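Local coordinates for cytoplasmic export protein 1 (Saccharomyces cerevisiae, PDB 3VWA) that takes part in nuclear tRNA export, binds tRNA, and may hand aminoacylated tRNAs from export receptors at the nuclear pore complex to the translation machinery, at residues A[149-153]-A[166-171]; A[385-389]-A[400-404]; A[440-444]-A[460-465]. One frame throughout, in Å; residues are numbered along the deposited sequence.

Interaction 1 (A[149-153]-A[166-171]); sequences LELCS and RARSYY
Leu151 turns its CG opposite the carbonyl carbon (chi1 -72°), while Tyr170 swings its ring opposite the backbone N (chi1 173°), and the two side chains cross obliquely. The leucine methyls divide the work. CD2 meets Tyr170 CB at 3.7 Å and also touches Arg166 CB, whereas CD1 lies 3.7 Å from Tyr170 CD2 and reaches on to Ala167. Thus one residue of the type I turn 149-152 packs on successive turns of helix 160-174.

Polar groups flank this apolar centre. The Arg166 chain bends at chi3 and presents its guanidinium edge to the loop: NH1 donates to Ser153 OG (3.3 Å, nearly straight at 166°), and NH2 makes a weak bond to Leu151 O at 3.4 Å. Ser153 OG itself donates to Leu151 O within the loop, and a water joins NH2 to Glu150 O. Another water connects Glu150 OE1, 2.9 Å away, with Tyr170 OH, while Glu150 OE2 is held by Trp26.

The contact belongs to the kinase-like domain, where helix 52-64 covers Leu151 through Leu54. Because Arg166 meets neutral oxygens here and pairs by NE with Glu162 of its own helix, the loop is joined through apolar packing, neutral hydrogen bonds and water bridges, without a salt bridge across the contact.

Interaction 2 (A[385-389]-A[400-404]); sequences FIQGL and TLKTI
The Thr400 hydroxyl, beside Gly388, is gripped twice: OG1 accepts a hydrogen bond from a water at 2.8 Å and is also bonded to Leu396 O one turn earlier in its own helix. The same water donates to Phe385 O at 2.6 Å, so it bridges the two segments where no direct hydrogen bond does. Phe385 O in turn receives the backbone N of Gly388, which gives this carbonyl two donors where the chain passes into the 3-10 segment 388-389.

Threonine's two branches have separate tasks. With OG1 beside the backbone N (chi1 -54°), CG2 is directed over a face of the Phe385 ring, forming a CH-pi contact 4.1 Å from the centroid and 18° off the normal, displaced toward the rim. OG1 meanwhile approaches Gly388 CA to 3.4 Å, an approach that a residue lacking a side chain readily admits and that brings the backbones together.

Farther round the ring, Thr403 CG2 comes obliquely to Phe385 CE1 at 3.7 Å. Leu389 works beyond Thr400, placing CD2 3.8 Å from Leu401 CB, while its CD1 and Ile386 CD1 both approach Ile404 CD1 more loosely. Leu362 and Leu365 of helix 355-368 pack on Phe385, and Phe423 of helix 413-427 covers Ile386 and Leu389. Every touching residue is buried.

Both segments lie in the HEAT repeat 381-419. Neighbouring helices joined by a short turn, meeting largely through apolar side chains and closed in by the helices before and after, are what this class of alpha-solenoid is built from.

Interaction 3 (A[440-444]-A[460-465]); sequences VIIIS and ILATAF
Val440 begins the contact by setting CG2 against Phe465, 3.7 Å from CD1, the two side chains crossing at about a right angle. The setting is an alpha-solenoid of HEAT type, in which segments 440-444 and 460-465 of helices 433-446 and 454-469 run nearly antiparallel, at 173°, with axes 10.3 Å apart. Val440 holds CG2 opposite its backbone N and accepts CG1 in the more hindered place between N and the carbonyl carbon (chi1 70°), an orientation that brings the CG2 methyl obliquely to the ring.

The next two residues belong to other surfaces, Ile442 packing back on helix 394-407. One turn on, Ile443 returns to the interface and approaches Ala464 CB from one side with both CG2 and CD1, each 4.1 Å away. Its CG2 also faces Ile460 CG2 at the looser distance of 4.3 Å.

Ser444 closes the row. Leu461 CD2 rests 4.1 Å from Ser444 CA, while the serine hydroxyl folds back on its own helix, OG donating to Val440 O at 2.8 Å. That carbonyl takes the Ser444 backbone N as well, the two donors arriving from opposite faces of its plane. The OG bond uses the hydroxyl's hydrogen and holds OG beside the aromatic ring, which Leu484 and Val503 also cover. No hydrogen bond crosses between the segments, yet OG lies at the edge of the Phe465 ring, near its plane, 3.5 Å from both CE1 and CZ.

In the fold
The three contacts illustrate a two-part architecture. Interaction 1 lies in the kinase-like domain, while interactions 2 and 3 belong to the helical HEAT region beyond the chain's centre. The centre of interaction 1 is 66 Å from that of interaction 2 and 78 Å from that of interaction 3; it touches neither, the nearest atoms being about 53 and 61 Å away. Interactions 2 and 3, with centres 17 Å apart, touch through Ile442: Leu401 CD1 meets Ile442 CG1 at 3.7 Å, and Ile404 CG2 approaches Ile442 CG2 at 4.2 Å. Leu401 and Ile404 therefore serve two interfaces, linking helix 394-407 to segment 385-389 as well as to helix 433-446.

Interaction 1 (A[149-153]-A[166-171])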
ATOM      1  N   LEU A 149     -13.681 -22.717  18.783  1.00 34.13           N
ATOM      2  CA  LEU A 149     -15.033 -22.934  19.216  1.00 31.95           C
ATOM      3  C   LEU A 149     -15.110 -24.309  19.941  1.00 34.05           C
ATOM      4  O   LEU A 149     -16.199 -24.840  20.214  1.00 33.74           O
ATOM      5  CB  LEU A 149     -15.864 -22.871  17.937  1.00 33.59           C
ATOM      6  CG  LEU A 149     -16.805 -21.684  17.642  1.00 37.34           C
ATOM      7  CD1 LEU A 149     -16.561 -20.386  18.438  1.00 35.08           C
ATOM      8  CD2 LEU A 149     -16.908 -21.440  16.138  1.00 35.34           C
ATOM      9  N   GLU A 150     -13.941 -24.853  20.295  1.00 31.91           N
ATOM     10  CA  GLU A 150     -13.839 -26.182  20.960  1.00 36.11           C
ATOM     11  C   GLU A 150     -14.746 -26.379  22.176  1.00 39.41           C
ATOM     12  O   GLU A 150     -15.340 -27.452  22.362  1.00 38.70           O
ATOM     13  CB  GLU A 150     -12.400 -26.497  21.379  1.00 35.18           C
ATOM     14  CG  GLU A 150     -11.421 -26.569  20.220  1.00 36.10           C
ATOM     15  CD  GLU A 150     -10.913 -25.218  19.756  1.00 35.17           C
ATOM     16  OE1 GLU A 150     -11.273 -24.189  20.350  1.00 32.60           O
ATOM     17  OE2 GLU A 150     -10.120 -25.181  18.792  1.00 42.64           O
ATOM     18  N   LEU A 151     -14.845 -25.346  23.005  1.00 39.70           N
ATOM     19  CA  LEU A 151     -15.583 -25.434  24.259  1.00 38.73           C
ATOM     20  C   LEU A 151     -16.953 -24.758  24.153  1.00 36.17           C
ATOM     21  O   LEU A 151     -17.741 -24.785  25.073  1.00 35.43           O
ATOM     22  CB  LEU A 151     -14.750 -24.764  25.367  1.00 38.00           C
ATOM     23  CG  LEU A 151     -13.499 -25.511  25.850  1.00 42.01           C
ATOM     24  CD1 LEU A 151     -12.930 -24.769  27.054  1.00 41.34           C
ATOM     25  CD2 LEU A 151     -13.840 -26.934  26.258  1.00 43.15           C
ATOM     26  N   CYS A 152     -17.217 -24.131  23.021  1.00 39.84           N
ATOM     27  CA  CYS A 152     -18.363 -23.260  22.892  1.00 41.02           C
ATOM     28  C   CYS A 152     -19.691 -24.001  23.047  1.00 40.55           C
ATOM     29  O   CYS A 152     -19.957 -25.019  22.375  1.00 42.64           O
ATOM     30  CB  CYS A 152     -18.329 -22.586  21.528  1.00 42.47           C
ATOM     31  SG  CYS A 152     -19.697 -21.446  21.297  1.00 39.77           S
ATOM     32  N   SER A 153     -20.521 -23.467  23.920  1.00 37.88           N
ATOM     33  CA  SER A 153     -21.893 -23.965  24.135  1.00 40.33           C
ATOM     34  C   SER A 153     -22.837 -22.831  24.618  1.00 46.87           C
ATOM     35  O   SER A 153     -22.395 -21.767  25.105  1.00 42.91           O
ATOM     36  CB  SER A 153     -21.906 -25.148  25.132  1.00 36.51           C
ATOM     37  OG  SER A 153     -20.704 -25.208  25.912  1.00 36.39           O
ATOM     38  N   ARG A 166     -14.807 -30.597  30.420  1.00 40.78           N
ATOM     39  CA  ARG A 166     -14.362 -30.165  29.112  1.00 41.27           C
ATOM     40  C   ARG A 166     -13.319 -29.071  29.262  1.00 39.35           C
ATOM     41  O   ARG A 166     -12.201 -29.191  28.766  1.00 46.08           O
ATOM     42  CB  ARG A 166     -15.562 -29.714  28.283  1.00 39.04           C
ATOM     43  CG  ARG A 166     -16.528 -30.853  28.095  1.00 38.43           C
ATOM     44  CD  ARG A 166     -17.507 -30.683  26.948  1.00 37.10           C
ATOM     45  NE  ARG A 166     -18.702 -29.941  27.331  1.00 36.43           N
ATOM     46  CZ  ARG A 166     -18.962 -28.691  26.953  1.00 37.53           C
ATOM     47  NH1 ARG A 166     -20.089 -28.100  27.359  1.00 38.22           N
ATOM     48  NH2 ARG A 166     -18.104 -28.022  26.167  1.00 32.00           N
ATOM     49  N   ALA A 167     -13.661 -28.043  30.012  1.00 37.39           N
ATOM     50  CA  ALA A 167     -12.745 -26.942  30.206  1.00 41.22           C
ATOM     51  C   ALA A 167     -11.392 -27.398  30.769  1.00 43.42           C
ATOM     52  O   ALA A 167     -10.355 -26.990  30.260  1.00 40.26           O
ATOM     53  CB  ALA A 167     -13.374 -25.880  31.079  1.00 39.81           C
ATOM     54  N   ARG A 168     -11.420 -28.270  31.784  1.00 41.68           N
ATOM     55  CA  ARG A 168     -10.217 -28.917  32.287  1.00 43.79           C
ATOM     56  C   ARG A 168      -9.471 -29.721  31.193  1.00 43.91           C
ATOM     57  O   ARG A 168      -8.268 -29.568  31.006  1.00 37.40           O
ATOM     58  CB  ARG A 168     -10.552 -29.802  33.499  1.00 43.51           C
ATOM     59  N   SER A 169     -10.180 -30.547  30.433  1.00 48.36           N
ATOM     60  CA  SER A 169      -9.457 -31.361  29.434  1.00 46.92           C
ATOM     61  C   SER A 169      -8.837 -30.433  28.355  1.00 46.30           C
ATOM     62  O   SER A 169      -7.653 -30.574  27.997  1.00 45.70           O
ATOM     63  CB  SER A 169     -10.371 -32.451  28.842  1.00 47.35           C
ATOM     64  OG  SER A 169     -11.322 -31.909  27.939  1.00 42.62           O
ATOM     65  N   TYR A 170      -9.621 -29.452  27.896  1.00 40.99           N
ATOM     66  CA  TYR A 170      -9.138 -28.451  26.933  1.00 38.19           C
ATOM     67  C   TYR A 170      -7.843 -27.766  27.391  1.00 36.49           C
ATOM     68  O   TYR A 170      -6.835 -27.792  26.701  1.00 37.76           O
ATOM     69  CB  TYR A 170     -10.235 -27.418  26.645  1.00 37.97           C
ATOM     70  CG  TYR A 170      -9.751 -26.274  25.807  1.00 42.00           C
ATOM     71  CD1 TYR A 170      -9.680 -26.379  24.417  1.00 41.84           C
ATOM     72  CD2 TYR A 170      -9.297 -25.091  26.405  1.00 45.53           C
ATOM     73  CE1 TYR A 170      -9.203 -25.324  23.639  1.00 46.90           C
ATOM     74  CE2 TYR A 170      -8.807 -24.031  25.638  1.00 46.29           C
ATOM     75  CZ  TYR A 170      -8.765 -24.151  24.260  1.00 43.55           C
ATOM     76  OH  TYR A 170      -8.289 -23.105  23.513  1.00 45.78           O
ATOM     77  N   TYR A 171      -7.877 -27.173  28.571  1.00 40.76           N
ATOM     78  CA  TYR A 171      -6.703 -26.495  29.132  1.00 45.88           C
ATOM     79  C   TYR A 171      -5.522 -27.417  29.404  1.00 46.33           C
ATOM     80  O   TYR A 171      -4.386 -27.002  29.263  1.00 49.13           O
ATOM     81  CB  TYR A 171      -7.099 -25.683  30.373  1.00 47.26           C
ATOM     82  CG  TYR A 171      -7.704 -24.378  29.951  1.00 45.14           C
ATOM     83  CD1 TYR A 171      -6.896 -23.268  29.693  1.00 45.50           C
ATOM     84  CD2 TYR A 171      -9.060 -24.276  29.722  1.00 44.79           C
ATOM     85  CE1 TYR A 171      -7.445 -22.065  29.276  1.00 46.15           C
ATOM     86  CE2 TYR A 171      -9.629 -23.079  29.300  1.00 43.68           C
ATOM     87  CZ  TYR A 171      -8.815 -21.988  29.080  1.00 40.39           C
ATOM     88  OH  TYR A 171      -9.370 -20.827  28.657  1.00 37.13           O
TER
HETATM   89  O   HOH W   1      -8.997 -22.476  20.717  1.00 37.04           O
HETATM   90  O   HOH W   2     -16.229 -28.957  24.466  1.00 43.72           O

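Interaction 2 (A[385-389]-A[400-404])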
ATOM      1  N   PHE A 385       0.513  12.618 -20.563  1.00 30.48           N
ATOM      2  CA  PHE A 385       1.621  13.157 -19.828  1.00 29.75           C
ATOM      3  C   PHE A 385       2.339  14.259 -20.623  1.00 34.12           C
ATOM      4  O   PHE A 385       2.611  15.365 -20.124  1.00 32.26           O
ATOM      5  CB  PHE A 385       2.556  12.024 -19.482  1.00 29.66           C
ATOM      6  CG  PHE A 385       3.944  12.474 -19.151  1.00 28.71           C
ATOM      7  CD1 PHE A 385       4.267  12.921 -17.858  1.00 28.48           C
ATOM      8  CD2 PHE A 385       4.938  12.465 -20.143  1.00 28.73           C
ATOM      9  CE1 PHE A 385       5.561  13.331 -17.550  1.00 24.73           C
ATOM     10  CE2 PHE A 385       6.226  12.852 -19.827  1.00 26.17           C
ATOM     11  CZ  PHE A 385       6.520  13.298 -18.542  1.00 26.46           C
ATOM     12  N   ILE A 386       2.623  13.947 -21.879  1.00 31.95           N
ATOM     13  CA  ILE A 386       3.513  14.765 -22.699  1.00 31.68           C
ATOM     14  C   ILE A 386       2.899  16.074 -23.155  1.00 29.25           C
ATOM     15  O   ILE A 386       3.603  17.043 -23.335  1.00 33.14           O
ATOM     16  CB  ILE A 386       4.074  13.934 -23.926  1.00 26.27           C
ATOM     17  CG1 ILE A 386       5.349  14.571 -24.476  1.00 26.99           C
ATOM     18  CG2 ILE A 386       3.007  13.618 -24.971  1.00 26.41           C
ATOM     19  CD1 ILE A 386       6.440  14.598 -23.422  1.00 26.85           C
ATOM     20  N   GLN A 387       1.587  16.099 -23.329  1.00 34.05           N
ATOM     21  CA  GLN A 387       0.858  17.341 -23.637  1.00 36.21           C
ATOM     22  C   GLN A 387       1.111  18.348 -22.552  1.00 34.42           C
ATOM     23  O   GLN A 387       0.967  19.553 -22.777  1.00 36.68           O
ATOM     24  CB  GLN A 387      -0.662  17.097 -23.763  1.00 41.41           C
ATOM     25  CG  GLN A 387      -1.088  16.245 -24.950  1.00 43.38           C
ATOM     26  CD  GLN A 387      -0.156  16.397 -26.149  1.00 49.55           C
ATOM     27  OE1 GLN A 387      -0.420  17.148 -27.075  1.00 50.48           O
ATOM     28  NE2 GLN A 387       0.950  15.669 -26.129  1.00 55.84           N
ATOM     29  N   GLY A 388       1.487  17.879 -21.369  1.00 29.96           N
ATOM     30  CA  GLY A 388       1.912  18.847 -20.313  1.00 35.49           C
ATOM     31  C   GLY A 388       2.898  19.894 -20.854  1.00 35.42           C
ATOM     32  O   GLY A 388       2.975  21.030 -20.355  1.00 32.80           O
ATOM     33  N   LEU A 389       3.635  19.538 -21.909  1.00 32.95           N
ATOM     34  CA  LEU A 389       4.687  20.479 -22.393  1.00 33.61           C
ATOM     35  C   LEU A 389       4.116  21.645 -23.117  1.00 32.50           C
ATOM     36  O   LEU A 389       4.774  22.687 -23.254  1.00 30.66           O
ATOM     37  CB  LEU A 389       5.722  19.801 -23.312  1.00 28.58           C
ATOM     38  CG  LEU A 389       6.640  18.778 -22.680  1.00 26.89           C
ATOM     39  CD1 LEU A 389       7.388  18.075 -23.821  1.00 29.55           C
ATOM     40  CD2 LEU A 389       7.614  19.438 -21.704  1.00 29.53           C
ATOM     41  N   THR A 400       6.677  19.057 -16.347  1.00 26.07           N
ATOM     42  CA  THR A 400       6.560  17.932 -17.267  1.00 25.41           C
ATOM     43  C   THR A 400       7.976  17.697 -17.811  1.00 27.94           C
ATOM     44  O   THR A 400       8.472  16.596 -17.800  1.00 34.65           O
ATOM     45  CB  THR A 400       5.565  18.208 -18.414  1.00 24.07           C
ATOM     46  OG1 THR A 400       4.284  18.622 -17.894  1.00 23.56           O
ATOM     47  CG2 THR A 400       5.359  16.983 -19.253  1.00 23.47           C
ATOM     48  N   LEU A 401       8.630  18.764 -18.247  1.00 30.57           N
ATOM     49  CA  LEU A 401       9.946  18.668 -18.816  1.00 30.42           C
ATOM     50  C   LEU A 401      10.925  17.929 -17.927  1.00 28.87           C
ATOM     51  O   LEU A 401      11.549  16.961 -18.367  1.00 29.09           O
ATOM     52  CB  LEU A 401      10.458  20.038 -19.229  1.00 28.48           C
ATOM     53  CG  LEU A 401      11.918  20.140 -19.702  1.00 29.87           C
ATOM     54  CD1 LEU A 401      12.230  19.275 -20.944  1.00 28.04           C
ATOM     55  CD2 LEU A 401      12.139  21.615 -19.981  1.00 27.86           C
ATOM     56  N   LYS A 402      11.006  18.329 -16.677  1.00 28.94           N
ATOM     57  CA  LYS A 402      11.947  17.727 -15.720  1.00 29.34           C
ATOM     58  C   LYS A 402      11.608  16.272 -15.353  1.00 30.63           C
ATOM     59  O   LYS A 402      12.338  15.601 -14.605  1.00 28.99           O
ATOM     60  CB  LYS A 402      11.878  18.489 -14.404  1.00 30.89           C
ATOM     61  CG  LYS A 402      12.410  19.904 -14.408  1.00 37.91           C
ATOM     62  CD  LYS A 402      12.647  20.308 -12.959  1.00 38.19           C
ATOM     63  CE  LYS A 402      13.125  21.755 -12.847  1.00 42.78           C
ATOM     64  NZ  LYS A 402      13.609  22.073 -11.467  1.00 41.38           N
ATOM     65  N   THR A 403      10.450  15.808 -15.778  1.00 26.59           N
ATOM     66  CA  THR A 403      10.014  14.475 -15.400  1.00 23.64           C
ATOM     67  C   THR A 403      10.313  13.485 -16.531  1.00 23.58           C
ATOM     68  O   THR A 403      10.192  12.309 -16.337  1.00 23.94           O
ATOM     69  CB  THR A 403       8.491  14.527 -15.053  1.00 23.06           C
ATOM     70  OG1 THR A 403       8.341  15.368 -13.906  1.00 26.70           O
ATOM     71  CG2 THR A 403       7.905  13.183 -14.721  1.00 23.30           C
ATOM     72  N   ILE A 404      10.671  13.977 -17.716  1.00 22.65           N
ATOM     73  CA  ILE A 404      10.837  13.142 -18.898  1.00 25.66           C
ATOM     74  C   ILE A 404      11.865  12.033 -18.686  1.00 26.19           C
ATOM     75  O   ILE A 404      11.630  10.889 -19.091  1.00 26.32           O
ATOM     76  CB  ILE A 404      11.233  14.012 -20.135  1.00 24.10           C
ATOM     77  CG1 ILE A 404       9.994  14.700 -20.724  1.00 26.85           C
ATOM     78  CG2 ILE A 404      11.864  13.159 -21.226  1.00 24.06           C
ATOM     79  CD1 ILE A 404      10.312  15.804 -21.732  1.00 25.35           C
TER
HETATM   80  O   HOH W   3       2.417  16.500 -17.744  1.00 21.66           O

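Interaction 3 (A[440-444]-A[460-465])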
ATOM      1  N   VAL A 440      17.910  21.919 -22.679  1.00 27.05           N
ATOM      2  CA  VAL A 440      19.225  21.471 -23.140  1.00 30.71           C
ATOM      3  C   VAL A 440      19.880  20.406 -22.197  1.00 29.32           C
ATOM      4  O   VAL A 440      20.606  19.492 -22.659  1.00 27.90           O
ATOM      5  CB  VAL A 440      20.158  22.686 -23.541  1.00 31.89           C
ATOM      6  CG1 VAL A 440      20.607  23.509 -22.343  1.00 28.10           C
ATOM      7  CG2 VAL A 440      21.376  22.223 -24.320  1.00 30.90           C
ATOM      8  N   ILE A 441      19.602  20.548 -20.907  1.00 30.19           N
ATOM      9  CA  ILE A 441      19.988  19.591 -19.843  1.00 31.49           C
ATOM     10  C   ILE A 441      19.294  18.276 -20.139  1.00 29.18           C
ATOM     11  O   ILE A 441      19.958  17.255 -20.272  1.00 29.88           O
ATOM     12  CB  ILE A 441      19.617  20.127 -18.432  1.00 29.57           C
ATOM     13  CG1 ILE A 441      20.243  21.503 -18.204  1.00 35.76           C
ATOM     14  CG2 ILE A 441      20.094  19.209 -17.317  1.00 34.63           C
ATOM     15  CD1 ILE A 441      21.763  21.492 -18.098  1.00 39.12           C
ATOM     16  N   ILE A 442      17.975  18.320 -20.375  1.00 26.84           N
ATOM     17  CA  ILE A 442      17.220  17.068 -20.607  1.00 26.21           C
ATOM     18  C   ILE A 442      17.665  16.372 -21.895  1.00 27.53           C
ATOM     19  O   ILE A 442      17.749  15.113 -21.947  1.00 25.72           O
ATOM     20  CB  ILE A 442      15.664  17.290 -20.617  1.00 24.84           C
ATOM     21  CG1 ILE A 442      15.101  17.740 -19.242  1.00 26.09           C
ATOM     22  CG2 ILE A 442      14.937  16.061 -21.063  1.00 24.30           C
ATOM     23  CD1 ILE A 442      15.733  17.002 -18.038  1.00 23.49           C
ATOM     24  N   ILE A 443      17.888  17.169 -22.949  1.00 23.35           N
ATOM     25  CA  ILE A 443      18.361  16.587 -24.186  1.00 24.19           C
ATOM     26  C   ILE A 443      19.755  15.893 -23.987  1.00 27.78           C
ATOM     27  O   ILE A 443      19.978  14.838 -24.553  1.00 27.02           O
ATOM     28  CB  ILE A 443      18.492  17.624 -25.306  1.00 23.38           C
ATOM     29  CG1 ILE A 443      17.115  18.092 -25.725  1.00 22.04           C
ATOM     30  CG2 ILE A 443      19.325  17.043 -26.472  1.00 21.80           C
ATOM     31  CD1 ILE A 443      17.167  19.338 -26.601  1.00 23.03           C
ATOM     32  N   SER A 444      20.668  16.506 -23.218  1.00 25.25           N
ATOM     33  CA  SER A 444      21.956  15.893 -22.946  1.00 28.07           C
ATOM     34  C   SER A 444      21.774  14.600 -22.222  1.00 31.96           C
ATOM     35  O   SER A 444      22.351  13.571 -22.590  1.00 33.62           O
ATOM     36  CB  SER A 444      22.784  16.793 -22.055  1.00 29.06           C
ATOM     37  OG  SER A 444      22.993  17.999 -22.707  1.00 29.28           O
ATOM     38  N   ILE A 460      22.567  15.429 -33.060  1.00 25.53           N
ATOM     39  CA  ILE A 460      21.622  15.875 -32.058  1.00 28.32           C
ATOM     40  C   ILE A 460      22.214  16.778 -30.982  1.00 27.84           C
ATOM     41  O   ILE A 460      21.662  17.837 -30.654  1.00 23.58           O
ATOM     42  CB  ILE A 460      20.965  14.646 -31.422  1.00 29.14           C
ATOM     43  CG1 ILE A 460      20.038  13.990 -32.459  1.00 26.09           C
ATOM     44  CG2 ILE A 460      20.274  15.023 -30.105  1.00 25.17           C
ATOM     45  CD1 ILE A 460      19.537  12.642 -31.988  1.00 28.80           C
ATOM     46  N   LEU A 461      23.350  16.375 -30.439  1.00 26.40           N
ATOM     47  CA  LEU A 461      23.951  17.197 -29.405  1.00 25.62           C
ATOM     48  C   LEU A 461      24.475  18.518 -29.963  1.00 26.06           C
ATOM     49  O   LEU A 461      24.204  19.611 -29.377  1.00 25.33           O
ATOM     50  CB  LEU A 461      25.072  16.425 -28.671  1.00 21.33           C
ATOM     51  CG  LEU A 461      24.550  15.269 -27.790  1.00 20.67           C
ATOM     52  CD1 LEU A 461      25.649  14.307 -27.332  1.00 16.07           C
ATOM     53  CD2 LEU A 461      23.656  15.767 -26.635  1.00 19.66           C
ATOM     54  N   ALA A 462      25.227  18.438 -31.072  1.00 26.91           N
ATOM     55  CA  ALA A 462      25.842  19.670 -31.641  1.00 27.26           C
ATOM     56  C   ALA A 462      24.777  20.671 -31.958  1.00 27.31           C
ATOM     57  O   ALA A 462      24.944  21.863 -31.666  1.00 24.78           O
ATOM     58  CB  ALA A 462      26.710  19.412 -32.872  1.00 24.29           C
ATOM     59  N   THR A 463      23.682  20.196 -32.566  1.00 28.42           N
ATOM     60  CA  THR A 463      22.573  21.095 -32.943  1.00 25.48           C
ATOM     61  C   THR A 463      21.886  21.748 -31.709  1.00 24.21           C
ATOM     62  O   THR A 463      21.551  22.934 -31.709  1.00 24.58           O
ATOM     63  CB  THR A 463      21.471  20.352 -33.741  1.00 27.23           C
ATOM     64  OG1 THR A 463      22.038  19.624 -34.843  1.00 29.26           O
ATOM     65  CG2 THR A 463      20.409  21.346 -34.250  1.00 26.91           C
ATOM     66  N   ALA A 464      21.621  20.953 -30.691  1.00 24.38           N
ATOM     67  CA  ALA A 464      20.954  21.457 -29.503  1.00 25.99           C
ATOM     68  C   ALA A 464      21.840  22.461 -28.766  1.00 27.59           C
ATOM     69  O   ALA A 464      21.339  23.479 -28.267  1.00 25.94           O
ATOM     70  CB  ALA A 464      20.576  20.293 -28.586  1.00 22.93           C
ATOM     71  N   PHE A 465      23.146  22.178 -28.682  1.00 25.45           N
ATOM     72  CA  PHE A 465      24.072  23.092 -27.997  1.00 25.74           C
ATOM     73  C   PHE A 465      24.309  24.409 -28.766  1.00 26.51           C
ATOM     74  O   PHE A 465      24.419  25.483 -28.181  1.00 26.99           O
ATOM     75  CB  PHE A 465      25.425  22.404 -27.783  1.00 25.65           C
ATOM     76  CG  PHE A 465      25.403  21.266 -26.795  1.00 27.11           C
ATOM     77  CD1 PHE A 465      24.675  21.343 -25.611  1.00 28.96           C
ATOM     78  CD2 PHE A 465      26.166  20.135 -27.022  1.00 27.81           C
ATOM     79  CE1 PHE A 465      24.683  20.294 -24.683  1.00 28.42           C
ATOM     80  CE2 PHE A 465      26.189  19.110 -26.098  1.00 27.50           C
ATOM     81  CZ  PHE A 465      25.445  19.186 -24.930  1.00 26.76           C
TER